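PDB 3MYR: hydrogenase (NiFe) small subunit HydA from Allochromatium vinosum, which probably carries electrons through its iron-sulfur clusters as the small subunit of a heterodimeric [NiFe] hydrogenase that oxidises H2 with an electron acceptor. Local coordinates for residues P4-L9 with L69-G74; Q182-R187 with A227-K232; A114-L119 with S131-V136; L21-A26 with P149-I154. One frame throughout, in Å; residues are numbered along the deposited sequence.

Contact 1 of 4, residues P4-L9 with L69-G74; sequences PSVIWL and LVIVDG
Five backbone hydrogen bonds join Ser5, Ile7 and Leu9 to Leu69, Ile71 and Asp73. The shortest, from Leu9 N to Ile71 O, is 2.7 Å with an N-H...O angle of 168°. Both the N and the O of Ile7 and of Leu9 point at the 69-73 strand, whereas Val6 and Trp8 turn theirs the other way, to the strand 38-41. Four CA-H...O contacts fill in between, the closest from Val70 CA to Ile7 O at 3.2 Å. The strand axes run nearly parallel, 4.7 Å apart, in the mainly parallel sheet of the N-terminal domain, where 69-77 lies between 5-10 and 106-110. On one face, Ile71 CG2 sits over the six-membered ring of Trp8, 3.7 Å from its centroid and 15° off the normal, a CH-pi contact. Trp8 CG lies anti to the backbone N, beside the carbonyl carbon (chi1 -170°), which starts the indole out toward the Asp73 end of the pair. There Trp8 NE1 comes 3.6 Å from Asp73 CB. Val6 CG1 meets Ile71 CD1 at 3.9 Å. On the other face, Leu9 CD1 reaches Val70 CG1 at 3.7 Å. A leucine in place of Trp8 would probably leave Ile71 CG2 without its aromatic partner and open a gap beside Asp73. With its amide held by Leu9 O, Asp73 keeps a set place on the strand, its side chain reaching a [4Fe-4S] cluster pocket.

Contact 2 of 4, residues Q182-R187 with A227-K232; sequences QSIHDR and ACATMK. With SF4 (iron/sulfur cluster), chain J; F3S (Fe3-s4 cluster), chain K.
Ile184 and Cys228 touch between two iron-sulfur clusters, CD1 of the first lying 3.8 Å from CB of the second. Each segment supplies a cluster ligand: His185 ND1 binds FE4 of the [4Fe-4S] cluster at 2.0 Å, and Cys228 SG binds FE4 of the [3Fe-4S] cluster at 2.3 Å. The imidazole has sulfide S2 of its cluster at its edge, in the ring plane. Ile184 faces both ways, with its CG2 branch 3.7 Å from that same S2 and CD1 turned to the cysteine. CG2 is anti to the backbone N, while CG1 is anti to the carbonyl carbon (chi1 -64°), so the two branches leave CB in different directions. One histidine among three cysteines, here Cys188, Cys213 and Cys219, is the ligand set characteristic of the distal [4Fe-4S] cluster of [NiFe] hydrogenases, and the [3Fe-4S] cluster is the medial member of the same electron relay. Further out, Ala229 CB packs 3.8 Å from Arg187 CB. Thr230 CG2 lies against the aliphatic part of Arg187, 3.6 Å from its CB, and the two side chains cross obliquely. Behind the ligands the two loops are braced by turns of their own. Ser183 OG accepts from Asp186 N at 2.9 Å, an ST motif that spans His185, and Arg187 N donates to Ile184 O. In the other loop, Ala227 O takes up the amides of both Thr230 and Met231 around Cys228. A salt bridge from Asp186 to Arg191 and an edge-to-face contact of Tyr194 with the imidazole hold the histidine side.

Contact 3 of 4, residues A114-L119 with S131-V136; sequences AAFGGL and SVMDLV
Ser131 and Met133 meet the 114-116 helical turn with similar first torsions: Ser131 OG (chi1 64°) and Met133 CG (chi1 69°) both stand between the backbone N and the carbonyl carbon. In Ser131 this turns OG back over the start of helix 132-135, where it is the N-cap and accepts a weak bond from Asp134 N at 3.3 Å. Its CB meanwhile lies 3.3 Å from Ala115 O. With chi2 extended, Met133 SD reaches the edge of the Phe116 ring, 5.4 Å from the centroid and 78° off the normal, a Met-aromatic contact. The one direct hydrogen bond across the contact, nearly straight, runs from Val132 N to Ala114 O at 2.9 Å. A first-turn amide of the later helix is thereby satisfied by a carbonyl of the earlier one. One residue on, a water takes over: it accepts from Met133 N at 2.9 Å and lies 2.7 Å from Ala115 O, to which it can donate. A second water joins Ser131 OG to Ala115 O, weakly on the carbonyl side. Gly117, beside Ser131, is the first residue to leave helical angles; its phi is positive, and a CB there would be jammed against the preceding carbonyl O. Around this junction, Val132 packs on Val72 and Ile76 of strand 69-77 and on Val141 of strand 141-144, Asn143 of the latter touches Phe116 and Met133, and Leu135 reaches helix 93-101.

Contact 4 of 4, residues L21-A26 with P149-I154; sequences LTRAHA and PIPMVI
Pro151, in the first turn of helix 151-164, packs against Arg23 and Ala24 where helix 16-23 ends, a helix-end to helix-start junction in the domain that holds the [4Fe-4S] cluster bound by Cys17. The prolyl ring puts CG 3.5 Å from Arg23 CB and CB 3.6 Å from Ala24 N, with no hydrogen bond directly between the segments. Proline, lacking an amide hydrogen, suits this first turn, and the carbonyl of Ile150 at the N-cap receives Val153 N and Ile154 N. The guanidinium of Arg23 salt-bridges Glu19, near the large subunit, whose Gln198 and Arg199 bond to Thr22 O. One turn into the helix, Leu21 and Ile154 cross at about a right angle, Leu21 CD1 lying 4.2 Å from Ile154 CG2. Met152 covers the chain beyond the helix, its CG 4.0 Å from Ala24 CB and its SD 4.3 Å from Ala26 CB. An alanine in place of Met152 would probably open a gap beside Ala24 and Ala26 and leave the 24-26 segment freer to shift. A water donates to both Ala26 O and Met152 O, while Met152 SD lies 3.4 Å from Ala26 O.

How the contacts relate
From the N terminus, strand 5-10 enters contact 1, which closes a loop about half helical when residues 69-74 pair with it. Before that closure, helix 16-23 has already opened contact 4, so the two cross; they also touch, where Trp8 CZ3 meets Leu21 CD2 at 3.6 Å. Contact 3, a short closure of 114-119 on 131-136, is nested inside the long loop that contact 4 completes at 149-154, and Ala114 and Val132 pack on residues 72-74 in the middle of strand 69-77. These three bind sheet and helices of one domain around its [4Fe-4S] cluster. Contact 2 follows in series, in the C-terminal region with the other two clusters, and Ile150 packs against Cys228 and Met231 where the regions meet.

Contact 1 of 4, residues P4-L9 with L69-G74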
loop_
_atom_site.group_PDB
_atom_site.type_symbol
_atom_site.label_atom_id
_atom_site.label_comp_id
_atom_site.label_asym_id
_atom_site.label_seq_id
_atom_site.Cartn_x
_atom_site.Cartn_y
_atom_site.Cartn_z
ATOM N N PRO A 4 5.797 -24.621 13.921
ATOM C CA PRO A 4 6.822 -23.762 14.491
ATOM C C PRO A 4 6.362 -22.296 14.477
ATOM O O PRO A 4 5.752 -21.830 13.502
ATOM C CB PRO A 4 8.029 -23.959 13.553
ATOM C CG PRO A 4 7.505 -24.668 12.382
ATOM C CD PRO A 4 6.313 -25.459 12.826
ATOM N N SER A 5 6.666 -21.597 15.543
ATOM C CA SER A 5 6.214 -20.226 15.724
ATOM C C SER A 5 7.003 -19.175 14.926
ATOM O O SER A 5 8.254 -19.246 14.831
ATOM C CB SER A 5 6.265 -19.889 17.183
ATOM O OG SER A 5 5.919 -18.524 17.395
ATOM N N VAL A 6 6.253 -18.233 14.322
ATOM C CA VAL A 6 6.838 -17.151 13.529
ATOM C C VAL A 6 6.308 -15.784 13.984
ATOM O O VAL A 6 5.093 -15.593 14.142
ATOM C CB VAL A 6 6.571 -17.355 12.048
ATOM C CG1 VAL A 6 7.097 -16.116 11.272
ATOM C CG2 VAL A 6 7.252 -18.688 11.555
ATOM N N ILE A 7 7.210 -14.875 14.333
ATOM C CA ILE A 7 6.835 -13.554 14.735
ATOM C C ILE A 7 7.346 -12.571 13.668
ATOM O O ILE A 7 8.555 -12.570 13.352
ATOM C CB ILE A 7 7.463 -13.172 16.060
ATOM C CG1 ILE A 7 6.794 -14.030 17.182
ATOM C CG2 ILE A 7 7.097 -11.651 16.392
ATOM C CD1 ILE A 7 7.493 -13.857 18.560
ATOM N N TRP A 8 6.421 -11.784 13.098
ATOM C CA TRP A 8 6.722 -10.864 12.014
ATOM C C TRP A 8 6.774 -9.453 12.609
ATOM O O TRP A 8 5.739 -8.947 13.104
ATOM C CB TRP A 8 5.661 -10.966 10.906
ATOM C CG TRP A 8 6.089 -10.194 9.685
ATOM C CD1 TRP A 8 6.171 -8.812 9.565
ATOM C CD2 TRP A 8 6.486 -10.724 8.412
ATOM N NE1 TRP A 8 6.517 -8.470 8.276
ATOM C CE2 TRP A 8 6.744 -9.621 7.562
ATOM C CE3 TRP A 8 6.572 -12.036 7.873
ATOM C CZ2 TRP A 8 7.089 -9.784 6.210
ATOM C CZ3 TRP A 8 7.001 -12.182 6.577
ATOM C CH2 TRP A 8 7.223 -11.051 5.747
ATOM N N LEU A 9 7.958 -8.827 12.620
ATOM C CA LEU A 9 8.071 -7.441 13.149
ATOM C C LEU A 9 8.114 -6.494 11.992
ATOM O O LEU A 9 8.932 -6.680 11.044
ATOM C CB LEU A 9 9.361 -7.277 13.974
ATOM C CG LEU A 9 9.522 -8.250 15.173
ATOM C CD1 LEU A 9 10.884 -8.079 15.867
ATOM C CD2 LEU A 9 8.348 -7.941 16.086
ATOM N N LEU A 69 10.936 -18.319 15.002
ATOM C CA LEU A 69 11.596 -17.553 13.981
ATOM C C LEU A 69 11.088 -16.098 14.020
ATOM O O LEU A 69 9.881 -15.864 14.161
ATOM C CB LEU A 69 11.125 -18.168 12.674
ATOM C CG LEU A 69 11.935 -18.187 11.401
ATOM C CD1 LEU A 69 11.020 -17.828 10.261
ATOM C CD2 LEU A 69 13.292 -17.434 11.333
ATOM N N VAL A 70 11.983 -15.120 13.889
ATOM C CA VAL A 70 11.549 -13.746 13.801
ATOM C C VAL A 70 11.803 -13.337 12.326
ATOM O O VAL A 70 12.875 -13.618 11.778
ATOM C CB VAL A 70 12.341 -12.829 14.785
ATOM C CG1 VAL A 70 11.961 -11.360 14.631
ATOM C CG2 VAL A 70 12.041 -13.270 16.203
ATOM N N ILE A 71 10.799 -12.769 11.665
ATOM C CA ILE A 71 11.040 -12.101 10.367
ATOM C C ILE A 71 10.903 -10.593 10.599
ATOM O O ILE A 71 9.991 -10.151 11.368
ATOM C CB ILE A 71 10.030 -12.594 9.343
ATOM C CG1 ILE A 71 10.202 -14.146 9.224
ATOM C CG2 ILE A 71 10.254 -11.876 8.006
ATOM C CD1 ILE A 71 9.257 -14.815 8.248
ATOM N N VAL A 72 11.877 -9.811 10.102
ATOM C CA VAL A 72 11.811 -8.341 10.320
ATOM C C VAL A 72 11.727 -7.703 8.939
ATOM O O VAL A 72 12.530 -8.016 8.037
ATOM C CB VAL A 72 13.077 -7.765 10.947
ATOM C CG1 VAL A 72 12.966 -6.239 11.092
ATOM C CG2 VAL A 72 13.389 -8.413 12.249
ATOM N N ASP A 73 10.802 -6.768 8.821
ATOM C CA ASP A 73 10.527 -5.985 7.638
ATOM C C ASP A 73 10.878 -4.522 8.047
ATOM O O ASP A 73 10.329 -4.029 9.037
ATOM C CB ASP A 73 8.989 -6.066 7.383
ATOM C CG ASP A 73 8.655 -5.598 6.048
ATOM O OD1 ASP A 73 9.638 -5.188 5.401
ATOM O OD2 ASP A 73 7.482 -5.553 5.631
ATOM N N GLY A 74 11.677 -3.780 7.246
ATOM C CA GLY A 74 11.967 -2.344 7.555
ATOM C C GLY A 74 13.252 -2.161 8.338
ATOM O O GLY A 74 13.683 -3.050 9.064
#

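Contact 2 of 4, residues Q182-R187 with A227-K232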
loop_
_atom_site.group_PDB
_atom_site.type_symbol
_atom_site.label_atom_id
_atom_site.label_comp_id
_atom_site.label_asym_id
_atom_site.label_seq_id
_atom_site.Cartn_x
_atom_site.Cartn_y
_atom_site.Cartn_z
ATOM N N GLN A 182 24.026 -15.514 -8.073
ATOM C CA GLN A 182 24.504 -15.073 -9.438
ATOM C C GLN A 182 23.978 -13.691 -9.713
ATOM O O GLN A 182 22.882 -13.332 -9.255
ATOM C CB GLN A 182 24.001 -16.010 -10.557
ATOM C CG GLN A 182 24.428 -17.489 -10.389
ATOM C CD GLN A 182 25.960 -17.812 -10.550
ATOM O OE1 GLN A 182 26.362 -18.988 -10.379
ATOM N NE2 GLN A 182 26.787 -16.826 -10.932
ATOM N N SER A 183 24.724 -12.914 -10.484
ATOM C CA SER A 183 24.323 -11.558 -10.769
ATOM C C SER A 183 23.233 -11.618 -11.809
ATOM O O SER A 183 23.160 -12.560 -12.619
ATOM C CB SER A 183 25.500 -10.706 -11.316
ATOM O OG SER A 183 25.843 -11.133 -12.624
ATOM N N ILE A 184 22.417 -10.583 -11.831
ATOM C CA ILE A 184 21.440 -10.378 -12.908
ATOM C C ILE A 184 22.138 -10.435 -14.297
ATOM O O ILE A 184 21.678 -11.140 -15.250
ATOM C CB ILE A 184 20.759 -9.000 -12.740
ATOM C CG1 ILE A 184 19.921 -8.885 -11.411
ATOM C CG2 ILE A 184 19.889 -8.591 -13.965
ATOM C CD1 ILE A 184 18.690 -9.815 -11.353
ATOM N N HIS A 185 23.214 -9.663 -14.420
ATOM C CA HIS A 185 23.889 -9.523 -15.684
ATOM C C HIS A 185 24.507 -10.872 -16.151
ATOM O O HIS A 185 24.612 -11.121 -17.335
ATOM C CB HIS A 185 24.881 -8.376 -15.482
ATOM C CG HIS A 185 25.718 -8.036 -16.657
ATOM N ND1 HIS A 185 25.225 -7.312 -17.757
ATOM C CD2 HIS A 185 27.064 -8.212 -16.860
ATOM C CE1 HIS A 185 26.245 -7.072 -18.568
ATOM N NE2 HIS A 185 27.374 -7.526 -18.009
ATOM N N ASP A 186 24.828 -11.811 -15.235
ATOM C CA ASP A 186 25.367 -13.089 -15.708
ATOM C C ASP A 186 24.260 -14.069 -16.105
ATOM O O ASP A 186 24.567 -15.181 -16.483
ATOM C CB ASP A 186 26.239 -13.765 -14.627
ATOM C CG ASP A 186 27.668 -13.175 -14.590
ATOM O OD1 ASP A 186 28.094 -12.431 -15.525
ATOM O OD2 ASP A 186 28.343 -13.371 -13.582
ATOM N N ARG A 187 22.980 -13.667 -15.998
ATOM C CA ARG A 187 21.886 -14.541 -16.396
ATOM C C ARG A 187 20.934 -13.880 -17.406
ATOM O O ARG A 187 20.100 -14.551 -17.967
ATOM C CB ARG A 187 21.065 -14.975 -15.144
ATOM C CG ARG A 187 21.901 -15.788 -14.099
ATOM C CD ARG A 187 22.368 -17.098 -14.770
ATOM N NE ARG A 187 22.612 -18.195 -13.804
ATOM C CZ ARG A 187 23.192 -19.347 -14.123
ATOM N NH1 ARG A 187 23.621 -19.575 -15.383
ATOM N NH2 ARG A 187 23.307 -20.282 -13.212
ATOM N N ALA A 227 17.439 -13.140 -8.250
ATOM C CA ALA A 227 17.001 -14.265 -9.092
ATOM C C ALA A 227 16.047 -13.797 -10.203
ATOM O O ALA A 227 15.392 -14.631 -10.843
ATOM C CB ALA A 227 16.254 -15.333 -8.233
ATOM N N CYS A 228 15.916 -12.481 -10.389
ATOM C CA CYS A 228 14.881 -11.947 -11.291
ATOM C C CYS A 228 15.071 -12.475 -12.724
ATOM O O CYS A 228 14.101 -12.640 -13.463
ATOM C CB CYS A 228 14.976 -10.402 -11.323
ATOM S SG CYS A 228 15.015 -9.719 -9.631
ATOM N N ALA A 229 16.335 -12.600 -13.156
ATOM C CA ALA A 229 16.597 -12.937 -14.547
ATOM C C ALA A 229 16.315 -14.432 -14.832
ATOM O O ALA A 229 16.131 -14.795 -15.973
ATOM C CB ALA A 229 18.092 -12.579 -14.918
ATOM N N THR A 230 16.313 -15.285 -13.794
ATOM C CA THR A 230 16.030 -16.722 -13.935
ATOM C C THR A 230 14.664 -17.152 -13.407
ATOM O O THR A 230 13.960 -17.870 -14.091
ATOM C CB THR A 230 17.118 -17.539 -13.236
ATOM O OG1 THR A 230 17.274 -17.086 -11.869
ATOM C CG2 THR A 230 18.515 -17.265 -13.985
ATOM N N MET A 231 14.337 -16.825 -12.155
ATOM C CA MET A 231 13.044 -17.192 -11.591
ATOM C C MET A 231 11.977 -16.239 -12.139
ATOM O O MET A 231 10.839 -16.635 -12.377
ATOM C CB MET A 231 13.108 -17.062 -10.038
ATOM C CG MET A 231 11.779 -17.422 -9.398
ATOM S SD MET A 231 11.865 -17.166 -7.613
ATOM C CE MET A 231 13.239 -18.344 -7.153
ATOM N N LYS A 232 12.335 -14.955 -12.330
ATOM C CA LYS A 232 11.335 -13.911 -12.727
ATOM C C LYS A 232 10.309 -13.673 -11.632
ATOM O O LYS A 232 10.402 -14.321 -10.581
ATOM C CB LYS A 232 10.617 -14.272 -14.033
ATOM C CG LYS A 232 11.598 -14.494 -15.195
ATOM C CD LYS A 232 10.796 -14.418 -16.493
ATOM C CE LYS A 232 11.747 -14.775 -17.679
ATOM N NZ LYS A 232 10.979 -14.791 -19.008
HETATM FE FE1 SF4 J . 20.848 -7.290 -18.988
HETATM FE FE2 SF4 J . 22.258 -5.252 -20.261
HETATM FE FE3 SF4 J . 21.290 -4.917 -17.723
HETATM FE FE4 SF4 J . 23.385 -6.605 -18.201
HETATM S S1 SF4 J . 23.331 -4.349 -18.473
HETATM S S2 SF4 J . 21.647 -6.989 -16.822
HETATM S S3 SF4 J . 22.755 -7.492 -20.231
HETATM S S4 SF4 J . 20.053 -5.236 -19.639
HETATM FE FE1 F3S K . 16.930 -5.330 -10.445
HETATM FE FE3 F3S K . 15.404 -5.311 -8.237
HETATM FE FE4 F3S K . 15.393 -7.440 -9.736
HETATM S S1 F3S K . 15.714 -3.575 -9.644
HETATM S S2 F3S K . 15.799 -6.749 -11.760
HETATM S S3 F3S K . 17.184 -6.655 -8.629
HETATM S S4 F3S K . 13.664 -6.600 -8.719
#

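Contact 3 of 4, residues A114-L119 with S131-V136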
loop_
_atom_site.group_PDB
_atom_site.type_symbol
_atom_site.label_atom_id
_atom_site.label_comp_id
_atom_site.label_asym_id
_atom_site.label_seq_id
_atom_site.Cartn_x
_atom_site.Cartn_y
_atom_site.Cartn_z
ATOM N N ALA A 114 15.546 -3.835 5.920
ATOM C CA ALA A 114 15.947 -4.630 7.084
ATOM C C ALA A 114 17.352 -5.203 6.903
ATOM O O ALA A 114 18.131 -5.233 7.840
ATOM C CB ALA A 114 14.934 -5.753 7.329
ATOM N N ALA A 115 17.642 -5.741 5.722
ATOM C CA ALA A 115 18.911 -6.387 5.492
ATOM C C ALA A 115 20.091 -5.422 5.535
ATOM O O ALA A 115 21.108 -5.735 6.173
ATOM C CB ALA A 115 18.898 -7.214 4.200
ATOM N N PHE A 116 19.941 -4.250 4.938
ATOM C CA PHE A 116 21.078 -3.370 4.687
ATOM C C PHE A 116 20.814 -1.891 5.044
ATOM O O PHE A 116 21.680 -1.075 4.783
ATOM C CB PHE A 116 21.482 -3.439 3.185
ATOM C CG PHE A 116 21.856 -4.826 2.711
ATOM C CD1 PHE A 116 22.732 -5.633 3.476
ATOM C CD2 PHE A 116 21.390 -5.305 1.494
ATOM C CE1 PHE A 116 23.090 -6.924 3.056
ATOM C CE2 PHE A 116 21.741 -6.606 1.040
ATOM C CZ PHE A 116 22.591 -7.420 1.803
ATOM N N GLY A 117 19.614 -1.510 5.475
ATOM C CA GLY A 117 19.384 -0.090 5.770
ATOM C C GLY A 117 18.375 0.469 4.757
ATOM O O GLY A 117 17.379 1.128 5.143
ATOM N N GLY A 118 18.524 0.112 3.477
ATOM C CA GLY A 118 17.464 0.464 2.514
ATOM C C GLY A 118 17.121 1.989 2.463
ATOM O O GLY A 118 17.962 2.862 2.628
ATOM N N LEU A 119 15.867 2.296 2.199
ATOM C CA LEU A 119 15.474 3.627 1.872
ATOM C C LEU A 119 15.607 4.579 3.046
ATOM O O LEU A 119 16.131 5.649 2.875
ATOM C CB LEU A 119 14.055 3.619 1.364
ATOM C CG LEU A 119 13.483 4.757 0.589
ATOM C CD1 LEU A 119 11.966 4.922 0.607
ATOM C CD2 LEU A 119 14.383 5.860 0.087
ATOM N N SER A 131 20.343 -1.514 9.968
ATOM C CA SER A 131 19.904 -2.827 9.479
ATOM C C SER A 131 19.905 -3.795 10.667
ATOM O O SER A 131 20.515 -3.519 11.715
ATOM C CB SER A 131 20.940 -3.366 8.456
ATOM O OG SER A 131 22.218 -3.598 9.096
ATOM N N VAL A 132 19.266 -4.934 10.477
ATOM C CA VAL A 132 19.230 -5.994 11.484
ATOM C C VAL A 132 20.613 -6.535 11.861
ATOM O O VAL A 132 20.956 -6.515 13.034
ATOM C CB VAL A 132 18.298 -7.135 10.971
ATOM C CG1 VAL A 132 18.389 -8.370 11.895
ATOM C CG2 VAL A 132 16.906 -6.587 10.858
ATOM N N MET A 133 21.440 -6.897 10.858
ATOM C CA MET A 133 22.761 -7.502 11.113
ATOM C C MET A 133 23.710 -6.542 11.855
ATOM O O MET A 133 24.535 -6.955 12.655
ATOM C CB MET A 133 23.382 -7.972 9.787
ATOM C CG MET A 133 23.784 -6.818 8.859
ATOM S SD MET A 133 24.288 -7.300 7.157
ATOM C CE MET A 133 26.010 -7.728 7.440
ATOM N N ASP A 134 23.566 -5.240 11.631
ATOM C CA ASP A 134 24.324 -4.265 12.427
ATOM C C ASP A 134 23.896 -4.203 13.889
ATOM O O ASP A 134 24.703 -3.967 14.775
ATOM C CB ASP A 134 24.253 -2.850 11.812
ATOM C CG ASP A 134 25.132 -2.720 10.532
ATOM O OD1 ASP A 134 25.794 -3.705 10.111
ATOM O OD2 ASP A 134 25.070 -1.667 9.909
ATOM N N LEU A 135 22.633 -4.434 14.147
ATOM C CA LEU A 135 22.116 -4.357 15.516
ATOM C C LEU A 135 22.044 -5.674 16.269
ATOM O O LEU A 135 22.006 -5.695 17.528
ATOM C CB LEU A 135 20.719 -3.810 15.471
ATOM C CG LEU A 135 20.475 -2.293 15.382
ATOM C CD1 LEU A 135 21.497 -1.212 15.742
ATOM C CD2 LEU A 135 19.234 -1.835 14.608
ATOM N N VAL A 136 21.975 -6.768 15.522
ATOM C CA VAL A 136 21.721 -8.039 16.120
ATOM C C VAL A 136 22.881 -8.918 15.726
ATOM O O VAL A 136 22.976 -9.398 14.561
ATOM C CB VAL A 136 20.425 -8.683 15.570
ATOM C CG1 VAL A 136 20.270 -10.114 16.217
ATOM C CG2 VAL A 136 19.217 -7.794 15.907
HETATM O O HOH W 1 20.670 -7.573 8.154
HETATM O O HOH W 2 23.869 -3.788 6.908
#

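Contact 4 of 4, residues L21-A26 with P149-I154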
loop_
_atom_site.group_PDB
_atom_site.type_symbol
_atom_site.label_atom_id
_atom_site.label_comp_id
_atom_site.label_asym_id
_atom_site.label_seq_id
_atom_site.Cartn_x
_atom_site.Cartn_y
_atom_site.Cartn_z
ATOM N N LEU A 21 5.138 -11.309 -0.012
ATOM C CA LEU A 21 4.843 -12.613 0.610
ATOM C C LEU A 21 3.446 -13.128 0.217
ATOM O O LEU A 21 3.275 -14.312 -0.041
ATOM C CB LEU A 21 4.886 -12.476 2.152
ATOM C CG LEU A 21 4.419 -13.697 2.983
ATOM C CD1 LEU A 21 5.275 -14.954 2.790
ATOM C CD2 LEU A 21 4.294 -13.310 4.502
ATOM N N THR A 22 2.433 -12.251 0.224
ATOM C CA THR A 22 1.056 -12.692 -0.193
ATOM C C THR A 22 0.973 -13.016 -1.675
ATOM O O THR A 22 0.060 -13.723 -2.090
ATOM C CB THR A 22 -0.080 -11.629 0.078
ATOM O OG1 THR A 22 0.039 -10.585 -0.902
ATOM C CG2 THR A 22 0.011 -11.039 1.479
ATOM N N ARG A 23 1.948 -12.560 -2.471
ATOM C CA ARG A 23 1.916 -12.934 -3.902
ATOM C C ARG A 23 2.353 -14.358 -4.214
ATOM O O ARG A 23 2.075 -14.858 -5.324
ATOM C CB ARG A 23 2.749 -11.971 -4.793
ATOM C CG ARG A 23 2.325 -10.486 -4.666
ATOM C CD ARG A 23 0.859 -10.189 -5.104
ATOM N NE ARG A 23 0.764 -8.717 -5.065
ATOM C CZ ARG A 23 0.448 -7.966 -4.033
ATOM N NH1 ARG A 23 -0.180 -8.470 -2.943
ATOM N NH2 ARG A 23 0.706 -6.656 -4.128
ATOM N N ALA A 24 3.101 -14.977 -3.304
ATOM C CA ALA A 24 3.804 -16.216 -3.616
ATOM C C ALA A 24 2.799 -17.325 -3.935
ATOM O O ALA A 24 1.856 -17.583 -3.134
ATOM C CB ALA A 24 4.713 -16.655 -2.412
ATOM N N HIS A 25 3.063 -18.052 -5.018
ATOM C CA HIS A 25 2.126 -19.078 -5.486
ATOM C C HIS A 25 2.413 -20.422 -4.837
ATOM O O HIS A 25 1.545 -21.268 -4.818
ATOM C CB HIS A 25 2.232 -19.151 -7.024
ATOM C CG HIS A 25 1.264 -20.085 -7.688
ATOM N ND1 HIS A 25 -0.091 -19.785 -7.844
ATOM C CD2 HIS A 25 1.454 -21.285 -8.315
ATOM C CE1 HIS A 25 -0.702 -20.795 -8.466
ATOM N NE2 HIS A 25 0.213 -21.708 -8.776
ATOM N N ALA A 26 3.630 -20.664 -4.325
ATOM C CA ALA A 26 3.940 -21.992 -3.677
ATOM C C ALA A 26 5.134 -21.857 -2.795
ATOM O O ALA A 26 6.178 -21.460 -3.269
ATOM C CB ALA A 26 4.291 -23.100 -4.690
ATOM N N PRO A 149 11.853 -8.292 -2.181
ATOM C CA PRO A 149 12.357 -9.543 -2.723
ATOM C C PRO A 149 11.225 -10.187 -3.536
ATOM O O PRO A 149 10.035 -9.972 -3.278
ATOM C CB PRO A 149 12.604 -10.429 -1.418
ATOM C CG PRO A 149 12.717 -9.351 -0.260
ATOM C CD PRO A 149 11.676 -8.348 -0.710
ATOM N N ILE A 150 11.615 -11.066 -4.425
ATOM C CA ILE A 150 10.669 -11.916 -5.173
ATOM C C ILE A 150 9.777 -12.767 -4.277
ATOM O O ILE A 150 10.249 -13.429 -3.380
ATOM C CB ILE A 150 11.435 -12.801 -6.124
ATOM C CG1 ILE A 150 12.227 -11.890 -7.126
ATOM C CG2 ILE A 150 10.460 -13.667 -6.987
ATOM C CD1 ILE A 150 13.367 -12.748 -7.936
ATOM N N PRO A 151 8.477 -12.868 -4.616
ATOM C CA PRO A 151 7.587 -13.534 -3.628
ATOM C C PRO A 151 8.054 -14.944 -3.356
ATOM O O PRO A 151 8.063 -15.349 -2.174
ATOM C CB PRO A 151 6.241 -13.597 -4.373
ATOM C CG PRO A 151 6.237 -12.246 -5.161
ATOM C CD PRO A 151 7.741 -12.035 -5.578
ATOM N N MET A 152 8.378 -15.707 -4.431
ATOM C CA MET A 152 8.763 -17.101 -4.212
ATOM C C MET A 152 10.192 -17.278 -3.743
ATOM O O MET A 152 10.538 -18.359 -3.285
ATOM C CB MET A 152 8.445 -17.956 -5.422
ATOM C CG MET A 152 6.923 -18.295 -5.263
ATOM S SD MET A 152 6.475 -19.694 -6.187
ATOM C CE MET A 152 6.589 -19.078 -7.881
ATOM N N VAL A 153 10.959 -16.172 -3.652
ATOM C CA VAL A 153 12.217 -16.217 -2.873
ATOM C C VAL A 153 11.912 -16.169 -1.400
ATOM O O VAL A 153 12.514 -16.903 -0.604
ATOM C CB VAL A 153 13.178 -15.089 -3.293
ATOM C CG1 VAL A 153 14.334 -14.945 -2.285
ATOM C CG2 VAL A 153 13.686 -15.366 -4.711
ATOM N N ILE A 154 11.019 -15.275 -0.987
ATOM C CA ILE A 154 10.625 -15.242 0.442
ATOM C C ILE A 154 10.096 -16.607 0.903
ATOM O O ILE A 154 10.578 -17.146 1.867
ATOM C CB ILE A 154 9.622 -14.153 0.735
ATOM C CG1 ILE A 154 10.177 -12.819 0.222
ATOM C CG2 ILE A 154 9.334 -14.020 2.268
ATOM C CD1 ILE A 154 9.106 -11.700 0.229
HETATM O O HOH W 3 8.871 -21.007 -2.860
#